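Local coordinates for vaginolysin (Gardnerella vaginalis, PDB 5IMY), which probably lyses host cells by binding membrane cholesterol and inserting beta-hairpins that form a pore, as other cholesterol-dependent cytolysins do, at residues Gly44-Asn49 with Asn366-Glu371; Leu101-Pro106 with Phe184-Ala189; Glu206-Ile211 with Thr276-Ala281. One frame throughout, in Å; residues are numbered along the deposited sequence.

Contact 1 closes the longest loop in sequence, bringing residues 44-49 beside the long strand 363-389; contacts 2 and 3 both fall inside that loop, one after the other. Centres lie about 19 Å apart for contacts 1 and 2, 21 Å for contacts 1 and 3, and 26 Å for contacts 2 and 3. Contacts 2 and 3 nevertheless touch, because Phe184 and Phe188 pack on Ile211 of strand 208-223. Contact 1 belongs to the mixed sheet containing the long strand, contact 3 to the large antiparallel sheet. Residues 184-189 of contact 2 and 276-281 of contact 3 match the two regions that relatives refold into membrane-spanning hairpins, so both contacts probably belong to the soluble state.

Contact 1: Gly44-Asn49 with Asn366-Glu371; sequences GETIEN and NSDYIE
Gly44 N donates to Asn366 O at 2.9 Å, lying in the plane of that carbonyl, and Asp368 N returns a bond to Glu45 O at 3.2 Å. The third bond is made by a side chain: Ile47 N donates to Asp368 OD2, 3.2 Å away with an N-H...O angle of 153°, and OD2 accepts through its anti lone pair, the one away from the other oxygen. Aspartate suits this place because its short arm crosses to an amide that the strand's own backbone does not meet here. With CG beside its own backbone N (chi1 -72°), Asp368 brings its carboxylate to Ile47 N. Thr46 runs alongside it, with OG1 3.5 Å from Asp368 OD2.

Strand 41-43 pairs in parallel with strand 363-389, and Asn366 is backbone-bonded to Arg42 as well as to Gly44. The loop thus prolongs the edge of the mixed sheet before drifting off, its direction 35° from the strand's. Glycine fits the close start of this run, since a CB on residue 44 would collide with Ser367 CB.

Further along, polar pairing gives way to apolar packing. Ile47 CG2 meets Ile370 CD1 at 3.7 Å, the two chains crossing at about a right angle, while Ile47 CD1 rests 3.9 Å from Tyr369 CA. On another flank the CG of Glu45 passes 3.8 Å from Asp368 O, and its side chain reaches Asn178 of helix 177-184.

Contact 2: Leu101-Pro106 with Phe184-Ala189; sequences LMDNMP and FGADFA
Ala186 presses its methyl against the end of helix 99-102: CB lies 3.7 Å from Asp103 CA and equally far from Met102 O. This is the tight part of the contact. Alanine suits it because the two backbones come close here, with CA atoms of Asp103 and Ala186 5.0 Å apart, and a single methyl fills the gap between them. Both sides are chain reversals. Asn104 ends its helix in a Schellman motif, with the positive phi (69°) that asparagine tolerates well, while Gly185 opens a type I turn at backbone angles where a CB would jam against the preceding carbonyl oxygen.

Beside this core the joining is looser. A water accepts from Ala186 N at 2.8 Å and donates to Met102 O, so the two backbones are joined through solvent. Asn104 ND2 gives Asp187 OD2 a weak hydrogen bond, 3.4 Å long though fairly straight, its amide plane standing 83° from the carboxylate. Asn104 itself is buried and its amide well held, OD1 by Tyr350 OH and ND2 by Ser80 O; what is loose is its bond to Asp187. Asp103 turns its carboxylate to Lys99 in a salt bridge.

The 184-189 turn matches part of a region that relatives refold into a membrane hairpin, and may do so here. One methyl, one water and one weak bond imply little direct bonding between it and the helix end.

Contact 3: Glu206-Ile211 with Thr276-Ala281; sequences EKQTQI and TDFQAA
Strand 208-211 and the first turn of helix 278-286 stand a side chain's depth apart, their backbones nearest at Gln208 and Phe278 (CA atoms 7.8 Å) and at Gln210 and Gln279 (7.4 Å). Gln208 and Gln210 point into the gap, with Thr209 turned away between them. Phe278 buries more surface against the opposite segment than any other residue here: with CG anti to the backbone N (chi1 177°), that atom is carried toward the strand. The ring's CD2 comes 3.7 Å from Gln208 CB, and CE2 lies 3.8 Å from Gln208 O. Gln210 N is met near the ring plane, at the edge. A large flat apolar group suits this place because it covers strand backbone and the aliphatic part of a glutamine together, and Thr271 and Ile300 add further contacts to it.

In related cytolysins the segment matching helix 278-286 belongs to one of the two regions that refold into transmembrane hairpins, while strand 208-223 is part of the core sheet, just after the other. Here the helix probably represents the soluble form, packed on one end of strand 208-223, which also pairs with strand 263-271 in the large antiparallel sheet.

Gln208 and Phe278 lie alongside each other with opposite headings, and Gln208 OE1 is 3.7 Å from Phe278 CB. The amide plane is turned 47° from the ring. Glutamine combines two roles: its CB packs against CD2 and CE2 of the ring, while NE2 donates to the carbonyls of Ser273 and Ser275, tying the strand to the loop before the helix. Beyond the ring, Gln210 and Gln279 cross at about a right angle, their amide planes nearly perpendicular (88°). The chain of another protein in the assembly packs on Thr276, Asp277, Gln279 and Ala280.

Contact 1: Gly44-Asn49 with Asn366-Glu371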
loop_
_atom_site.group_PDB
_atom_site.type_symbol
_atom_site.label_atom_id
_atom_site.label_comp_id
_atom_site.label_asym_id
_atom_site.label_seq_id
_atom_site.Cartn_x
_atom_site.Cartn_y
_atom_site.Cartn_z
ATOM N N GLY A 44 -25.487 -0.776 -14.810
ATOM C CA GLY A 44 -24.790 -1.890 -15.426
ATOM C C GLY A 44 -24.740 -3.113 -14.537
ATOM O O GLY A 44 -25.616 -3.337 -13.695
ATOM N N GLU A 45 -23.696 -3.917 -14.726
ATOM C CA GLU A 45 -23.539 -5.141 -13.957
ATOM C C GLU A 45 -23.079 -4.832 -12.536
ATOM O O GLU A 45 -22.555 -3.753 -12.241
ATOM C CB GLU A 45 -22.532 -6.078 -14.627
ATOM C CG GLU A 45 -21.108 -5.536 -14.678
ATOM C CD GLU A 45 -20.109 -6.567 -15.166
ATOM O OE1 GLU A 45 -20.172 -7.726 -14.697
ATOM O OE2 GLU A 45 -19.263 -6.224 -16.020
ATOM N N THR A 46 -23.282 -5.802 -11.648
ATOM C CA THR A 46 -22.805 -5.728 -10.276
ATOM C C THR A 46 -21.704 -6.759 -10.059
ATOM O O THR A 46 -21.683 -7.814 -10.697
ATOM C CB THR A 46 -23.940 -5.966 -9.273
ATOM O OG1 THR A 46 -23.473 -5.685 -7.948
ATOM C CG2 THR A 46 -24.438 -7.410 -9.338
ATOM N N ILE A 47 -20.783 -6.436 -9.150
ATOM C CA ILE A 47 -19.636 -7.289 -8.868
ATOM C C ILE A 47 -19.315 -7.187 -7.386
ATOM O O ILE A 47 -19.531 -6.150 -6.755
ATOM C CB ILE A 47 -18.410 -6.898 -9.728
ATOM C CG1 ILE A 47 -18.680 -7.145 -11.215
ATOM C CG2 ILE A 47 -17.179 -7.682 -9.303
ATOM C CD1 ILE A 47 -17.710 -6.438 -12.131
ATOM N N GLU A 48 -18.790 -8.277 -6.829
ATOM C CA GLU A 48 -18.397 -8.305 -5.430
ATOM C C GLU A 48 -16.985 -7.730 -5.262
ATOM O O GLU A 48 -16.243 -7.528 -6.228
ATOM C CB GLU A 48 -18.499 -9.738 -4.895
ATOM C CG GLU A 48 -19.013 -9.893 -3.456
ATOM C CD GLU A 48 -20.109 -8.908 -3.082
ATOM O OE1 GLU A 48 -19.899 -8.121 -2.133
ATOM O OE2 GLU A 48 -21.171 -8.914 -3.738
ATOM N N ASN A 49 -16.609 -7.482 -4.005
ATOM C CA ASN A 49 -15.546 -6.534 -3.668
ATOM C C ASN A 49 -14.126 -7.038 -3.948
ATOM O O ASN A 49 -13.179 -6.323 -3.601
ATOM C CB ASN A 49 -15.668 -6.153 -2.192
ATOM C CG ASN A 49 -14.793 -4.973 -1.820
ATOM O OD1 ASN A 49 -14.491 -4.122 -2.659
ATOM N ND2 ASN A 49 -14.379 -4.917 -0.561
ATOM N N ASN A 366 -23.998 4.195 -14.364
ATOM C CA ASN A 366 -23.036 3.626 -13.437
ATOM C C ASN A 366 -22.902 2.136 -13.699
ATOM O O ASN A 366 -23.836 1.484 -14.174
ATOM C CB ASN A 366 -23.434 3.873 -11.973
ATOM C CG ASN A 366 -24.543 2.953 -11.504
ATOM O OD1 ASN A 366 -25.497 2.684 -12.235
ATOM N ND2 ASN A 366 -24.422 2.464 -10.275
ATOM N N SER A 367 -21.724 1.605 -13.387
ATOM C CA SER A 367 -21.436 0.197 -13.609
ATOM C C SER A 367 -20.253 -0.207 -12.745
ATOM O O SER A 367 -19.288 0.548 -12.612
ATOM C CB SER A 367 -21.126 -0.083 -15.083
ATOM O OG SER A 367 -20.632 -1.397 -15.249
ATOM N N ASP A 368 -20.340 -1.396 -12.158
ATOM C CA ASP A 368 -19.205 -1.964 -11.453
ATOM C C ASP A 368 -18.220 -2.554 -12.450
ATOM O O ASP A 368 -18.592 -2.984 -13.546
ATOM C CB ASP A 368 -19.658 -3.045 -10.469
ATOM C CG ASP A 368 -20.377 -2.472 -9.261
ATOM O OD1 ASP A 368 -20.311 -1.242 -9.054
ATOM O OD2 ASP A 368 -20.998 -3.258 -8.514
ATOM N N TYR A 369 -16.949 -2.564 -12.062
ATOM C CA TYR A 369 -15.905 -3.125 -12.905
ATOM C C TYR A 369 -14.665 -3.338 -12.054
ATOM O O TYR A 369 -14.480 -2.699 -11.015
ATOM C CB TYR A 369 -15.591 -2.214 -14.096
ATOM C CG TYR A 369 -14.847 -0.959 -13.711
ATOM C CD1 TYR A 369 -13.484 -0.838 -13.934
ATOM C CD2 TYR A 369 -15.509 0.104 -13.110
ATOM C CE1 TYR A 369 -12.800 0.306 -13.579
ATOM C CE2 TYR A 369 -14.835 1.252 -12.750
ATOM C CZ TYR A 369 -13.481 1.349 -12.985
ATOM O OH TYR A 369 -12.806 2.492 -12.627
ATOM N N ILE A 370 -13.816 -4.249 -12.513
ATOM C CA ILE A 370 -12.546 -4.544 -11.868
ATOM C C ILE A 370 -11.464 -3.772 -12.607
ATOM O O ILE A 370 -11.257 -3.978 -13.807
ATOM C CB ILE A 370 -12.262 -6.056 -11.872
ATOM C CG1 ILE A 370 -13.074 -6.746 -10.774
ATOM C CG2 ILE A 370 -10.769 -6.352 -11.693
ATOM C CD1 ILE A 370 -14.080 -7.740 -11.293
ATOM N N GLU A 371 -10.778 -2.878 -11.902
ATOM C CA GLU A 371 -9.655 -2.158 -12.482
ATOM C C GLU A 371 -8.349 -2.861 -12.138
ATOM O O GLU A 371 -8.155 -3.325 -11.011
ATOM C CB GLU A 371 -9.597 -0.711 -11.990
ATOM C CG GLU A 371 -8.521 0.102 -12.709
ATOM C CD GLU A 371 -8.402 1.524 -12.213
ATOM O OE1 GLU A 371 -9.102 2.407 -12.753
ATOM O OE2 GLU A 371 -7.614 1.760 -11.272
#

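Contact 2: Leu101-Pro106 with Phe184-Ala189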
loop_
_atom_site.group_PDB
_atom_site.type_symbol
_atom_site.label_atom_id
_atom_site.label_comp_id
_atom_site.label_asym_id
_atom_site.label_seq_id
_atom_site.Cartn_x
_atom_site.Cartn_y
_atom_site.Cartn_z
ATOM N N LEU A 101 -33.803 6.832 -25.265
ATOM C CA LEU A 101 -32.929 7.981 -25.059
ATOM C C LEU A 101 -31.707 7.595 -24.237
ATOM O O LEU A 101 -30.585 8.018 -24.540
ATOM C CB LEU A 101 -33.698 9.113 -24.378
ATOM C CG LEU A 101 -32.893 10.373 -24.041
ATOM C CD1 LEU A 101 -32.214 10.949 -25.277
ATOM C CD2 LEU A 101 -33.792 11.413 -23.401
ATOM N N MET A 102 -31.902 6.783 -23.195
ATOM C CA MET A 102 -30.778 6.341 -22.379
ATOM C C MET A 102 -29.789 5.516 -23.190
ATOM O O MET A 102 -28.594 5.499 -22.876
ATOM C CB MET A 102 -31.286 5.539 -21.180
ATOM C CG MET A 102 -32.008 6.391 -20.148
ATOM S SD MET A 102 -32.323 5.536 -18.592
ATOM C CE MET A 102 -33.652 4.431 -19.058
ATOM N N ASP A 103 -30.261 4.833 -24.230
ATOM C CA ASP A 103 -29.390 4.080 -25.121
ATOM C C ASP A 103 -28.854 4.924 -26.271
ATOM O O ASP A 103 -28.130 4.399 -27.123
ATOM C CB ASP A 103 -30.133 2.861 -25.677
ATOM C CG ASP A 103 -30.461 1.840 -24.604
ATOM O OD1 ASP A 103 -29.871 1.920 -23.505
ATOM O OD2 ASP A 103 -31.302 0.955 -24.861
ATOM N N ASN A 104 -29.192 6.214 -26.312
ATOM C CA ASN A 104 -28.745 7.129 -27.358
ATOM C C ASN A 104 -29.382 6.812 -28.707
ATOM O O ASN A 104 -28.807 7.104 -29.758
ATOM C CB ASN A 104 -27.217 7.130 -27.482
ATOM C CG ASN A 104 -26.661 8.498 -27.836
ATOM O OD1 ASN A 104 -27.292 9.523 -27.580
ATOM N ND2 ASN A 104 -25.472 8.520 -28.424
ATOM N N MET A 105 -30.572 6.216 -28.689
ATOM C CA MET A 105 -31.359 5.965 -29.896
ATOM C C MET A 105 -32.770 6.500 -29.690
ATOM O O MET A 105 -33.754 5.759 -29.777
ATOM C CB MET A 105 -31.381 4.475 -30.231
ATOM C CG MET A 105 -30.090 3.955 -30.836
ATOM S SD MET A 105 -29.647 4.793 -32.372
ATOM C CE MET A 105 -31.108 4.503 -33.369
ATOM N N PRO A 106 -32.905 7.797 -29.424
ATOM C CA PRO A 106 -34.220 8.338 -29.075
ATOM C C PRO A 106 -35.207 8.200 -30.223
ATOM O O PRO A 106 -34.847 8.279 -31.400
ATOM C CB PRO A 106 -33.926 9.809 -28.760
ATOM C CG PRO A 106 -32.700 10.123 -29.549
ATOM C CD PRO A 106 -31.890 8.856 -29.569
ATOM N N PHE A 184 -18.894 6.810 -21.796
ATOM C CA PHE A 184 -18.980 7.394 -23.129
ATOM C C PHE A 184 -20.306 7.133 -23.831
ATOM O O PHE A 184 -20.506 7.636 -24.941
ATOM C CB PHE A 184 -17.834 6.867 -23.999
ATOM C CG PHE A 184 -16.474 7.334 -23.561
ATOM C CD1 PHE A 184 -16.230 8.679 -23.334
ATOM C CD2 PHE A 184 -15.444 6.430 -23.373
ATOM C CE1 PHE A 184 -14.982 9.113 -22.930
ATOM C CE2 PHE A 184 -14.194 6.858 -22.970
ATOM C CZ PHE A 184 -13.964 8.202 -22.748
ATOM N N GLY A 185 -21.212 6.367 -23.230
ATOM C CA GLY A 185 -22.520 6.156 -23.819
ATOM C C GLY A 185 -22.857 4.696 -24.038
ATOM O O GLY A 185 -21.975 3.877 -24.316
ATOM N N ALA A 186 -24.144 4.363 -23.922
ATOM C CA ALA A 186 -24.585 2.981 -24.065
ATOM C C ALA A 186 -24.173 2.372 -25.397
ATOM O O ALA A 186 -24.119 1.143 -25.511
ATOM C CB ALA A 186 -26.102 2.899 -23.915
ATOM N N ASP A 187 -23.888 3.196 -26.406
ATOM C CA ASP A 187 -23.501 2.716 -27.726
ATOM C C ASP A 187 -22.002 2.856 -27.982
ATOM O O ASP A 187 -21.582 2.943 -29.141
ATOM C CB ASP A 187 -24.292 3.454 -28.806
ATOM C CG ASP A 187 -24.059 4.953 -28.781
ATOM O OD1 ASP A 187 -23.623 5.470 -27.731
ATOM O OD2 ASP A 187 -24.314 5.614 -29.808
ATOM N N PHE A 188 -21.182 2.875 -26.926
ATOM C CA PHE A 188 -19.737 2.964 -27.126
ATOM C C PHE A 188 -19.221 1.754 -27.889
ATOM O O PHE A 188 -18.514 1.894 -28.892
ATOM C CB PHE A 188 -19.009 3.100 -25.791
ATOM C CG PHE A 188 -17.513 3.150 -25.935
ATOM C CD1 PHE A 188 -16.889 4.306 -26.371
ATOM C CD2 PHE A 188 -16.736 2.037 -25.658
ATOM C CE1 PHE A 188 -15.515 4.357 -26.518
ATOM C CE2 PHE A 188 -15.361 2.082 -25.801
ATOM C CZ PHE A 188 -14.751 3.243 -26.231
ATOM N N ALA A 189 -19.552 0.552 -27.419
ATOM C CA ALA A 189 -19.428 -0.621 -28.268
ATOM C C ALA A 189 -20.117 -0.328 -29.593
ATOM O O ALA A 189 -21.147 0.345 -29.625
ATOM C CB ALA A 189 -20.051 -1.842 -27.588
HETATM O O HOH W 1 -26.084 6.375 -23.879
#

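Contact 3: Glu206-Ile211 with Thr276-Ala281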
loop_
_atom_site.group_PDB
_atom_site.type_symbol
_atom_site.label_atom_id
_atom_site.label_comp_id
_atom_site.label_asym_id
_atom_site.label_seq_id
_atom_site.Cartn_x
_atom_site.Cartn_y
_atom_site.Cartn_z
ATOM N N GLU A 206 0.113 -6.341 -19.475
ATOM C CA GLU A 206 0.862 -6.227 -20.721
ATOM C C GLU A 206 0.800 -4.808 -21.271
ATOM O O GLU A 206 1.774 -4.320 -21.855
ATOM C CB GLU A 206 0.326 -7.220 -21.753
ATOM C CG GLU A 206 0.576 -8.680 -21.411
ATOM C CD GLU A 206 0.174 -9.617 -22.534
ATOM O OE1 GLU A 206 -0.310 -9.125 -23.576
ATOM O OE2 GLU A 206 0.346 -10.845 -22.377
ATOM N N LYS A 207 -0.334 -4.133 -21.094
ATOM C CA LYS A 207 -0.530 -2.798 -21.636
ATOM C C LYS A 207 -1.186 -1.898 -20.600
ATOM O O LYS A 207 -1.833 -2.360 -19.656
ATOM C CB LYS A 207 -1.408 -2.813 -22.896
ATOM C CG LYS A 207 -0.706 -3.259 -24.161
ATOM C CD LYS A 207 -1.542 -2.906 -25.382
ATOM C CE LYS A 207 -1.058 -3.627 -26.627
ATOM N NZ LYS A 207 -1.630 -3.031 -27.866
ATOM N N GLN A 208 -0.991 -0.598 -20.792
ATOM C CA GLN A 208 -1.821 0.437 -20.197
ATOM C C GLN A 208 -2.485 1.194 -21.334
ATOM O O GLN A 208 -1.831 1.520 -22.329
ATOM C CB GLN A 208 -1.004 1.397 -19.326
ATOM C CG GLN A 208 -0.625 0.841 -17.963
ATOM C CD GLN A 208 0.141 1.844 -17.121
ATOM O OE1 GLN A 208 -0.436 2.533 -16.282
ATOM N NE2 GLN A 208 1.447 1.930 -17.343
ATOM N N THR A 209 -3.783 1.459 -21.203
ATOM C CA THR A 209 -4.545 2.053 -22.293
ATOM C C THR A 209 -5.425 3.176 -21.766
ATOM O O THR A 209 -6.009 3.065 -20.684
ATOM C CB THR A 209 -5.414 1.005 -23.002
ATOM O OG1 THR A 209 -4.582 -0.039 -23.521
ATOM C CG2 THR A 209 -6.196 1.640 -24.152
ATOM N N GLN A 210 -5.516 4.252 -22.544
ATOM C CA GLN A 210 -6.350 5.399 -22.214
ATOM C C GLN A 210 -7.271 5.688 -23.389
ATOM O O GLN A 210 -6.824 5.703 -24.540
ATOM C CB GLN A 210 -5.494 6.631 -21.896
ATOM C CG GLN A 210 -6.230 7.726 -21.144
ATOM C CD GLN A 210 -6.589 7.317 -19.728
ATOM O OE1 GLN A 210 -6.073 6.330 -19.203
ATOM N NE2 GLN A 210 -7.480 8.076 -19.103
ATOM N N ILE A 211 -8.549 5.913 -23.098
ATOM C CA ILE A 211 -9.550 6.258 -24.102
ATOM C C ILE A 211 -10.006 7.684 -23.840
ATOM O O ILE A 211 -10.319 8.041 -22.697
ATOM C CB ILE A 211 -10.742 5.286 -24.073
ATOM C CG1 ILE A 211 -10.263 3.840 -24.248
ATOM C CG2 ILE A 211 -11.759 5.654 -25.150
ATOM C CD1 ILE A 211 -9.488 3.583 -25.530
ATOM N N THR A 276 3.578 3.791 -13.512
ATOM C CA THR A 276 2.568 4.742 -13.073
ATOM C C THR A 276 2.880 6.068 -13.769
ATOM O O THR A 276 3.748 6.150 -14.640
ATOM C CB THR A 276 2.549 4.852 -11.550
ATOM O OG1 THR A 276 1.520 5.766 -11.149
ATOM C CG2 THR A 276 3.892 5.334 -11.013
ATOM N N ASP A 277 2.166 7.129 -13.407
ATOM C CA ASP A 277 2.299 8.433 -14.052
ATOM C C ASP A 277 1.844 8.408 -15.507
ATOM O O ASP A 277 1.866 9.458 -16.163
ATOM C CB ASP A 277 3.741 8.969 -14.008
ATOM C CG ASP A 277 4.181 9.353 -12.611
ATOM O OD1 ASP A 277 4.643 8.465 -11.862
ATOM O OD2 ASP A 277 4.074 10.547 -12.262
ATOM N N PHE A 278 1.434 7.253 -16.038
ATOM C CA PHE A 278 0.994 7.184 -17.427
ATOM C C PHE A 278 -0.223 8.071 -17.659
ATOM O O PHE A 278 -0.263 8.855 -18.614
ATOM C CB PHE A 278 0.684 5.735 -17.803
ATOM C CG PHE A 278 0.148 5.573 -19.196
ATOM C CD1 PHE A 278 0.916 5.929 -20.291
ATOM C CD2 PHE A 278 -1.120 5.059 -19.411
ATOM C CE1 PHE A 278 0.429 5.784 -21.574
ATOM C CE2 PHE A 278 -1.612 4.909 -20.693
ATOM C CZ PHE A 278 -0.837 5.271 -21.776
ATOM N N GLN A 279 -1.228 7.964 -16.787
ATOM C CA GLN A 279 -2.422 8.790 -16.930
ATOM C C GLN A 279 -2.078 10.272 -16.862
ATOM O O GLN A 279 -2.611 11.077 -17.634
ATOM C CB GLN A 279 -3.446 8.433 -15.854
ATOM C CG GLN A 279 -4.148 7.104 -16.084
ATOM C CD GLN A 279 -5.499 7.027 -15.395
ATOM O OE1 GLN A 279 -6.408 6.349 -15.872
ATOM N NE2 GLN A 279 -5.639 7.719 -14.268
ATOM N N ALA A 280 -1.191 10.656 -15.942
ATOM C CA ALA A 280 -0.803 12.057 -15.839
ATOM C C ALA A 280 0.001 12.505 -17.052
ATOM O O ALA A 280 -0.086 13.671 -17.455
ATOM C CB ALA A 280 -0.002 12.288 -14.558
ATOM N N ALA A 281 0.780 11.602 -17.650
ATOM C CA ALA A 281 1.565 11.963 -18.825
ATOM C C ALA A 281 0.664 12.220 -20.027
ATOM O O ALA A 281 0.823 13.222 -20.731
ATOM C CB ALA A 281 2.579 10.861 -19.137
#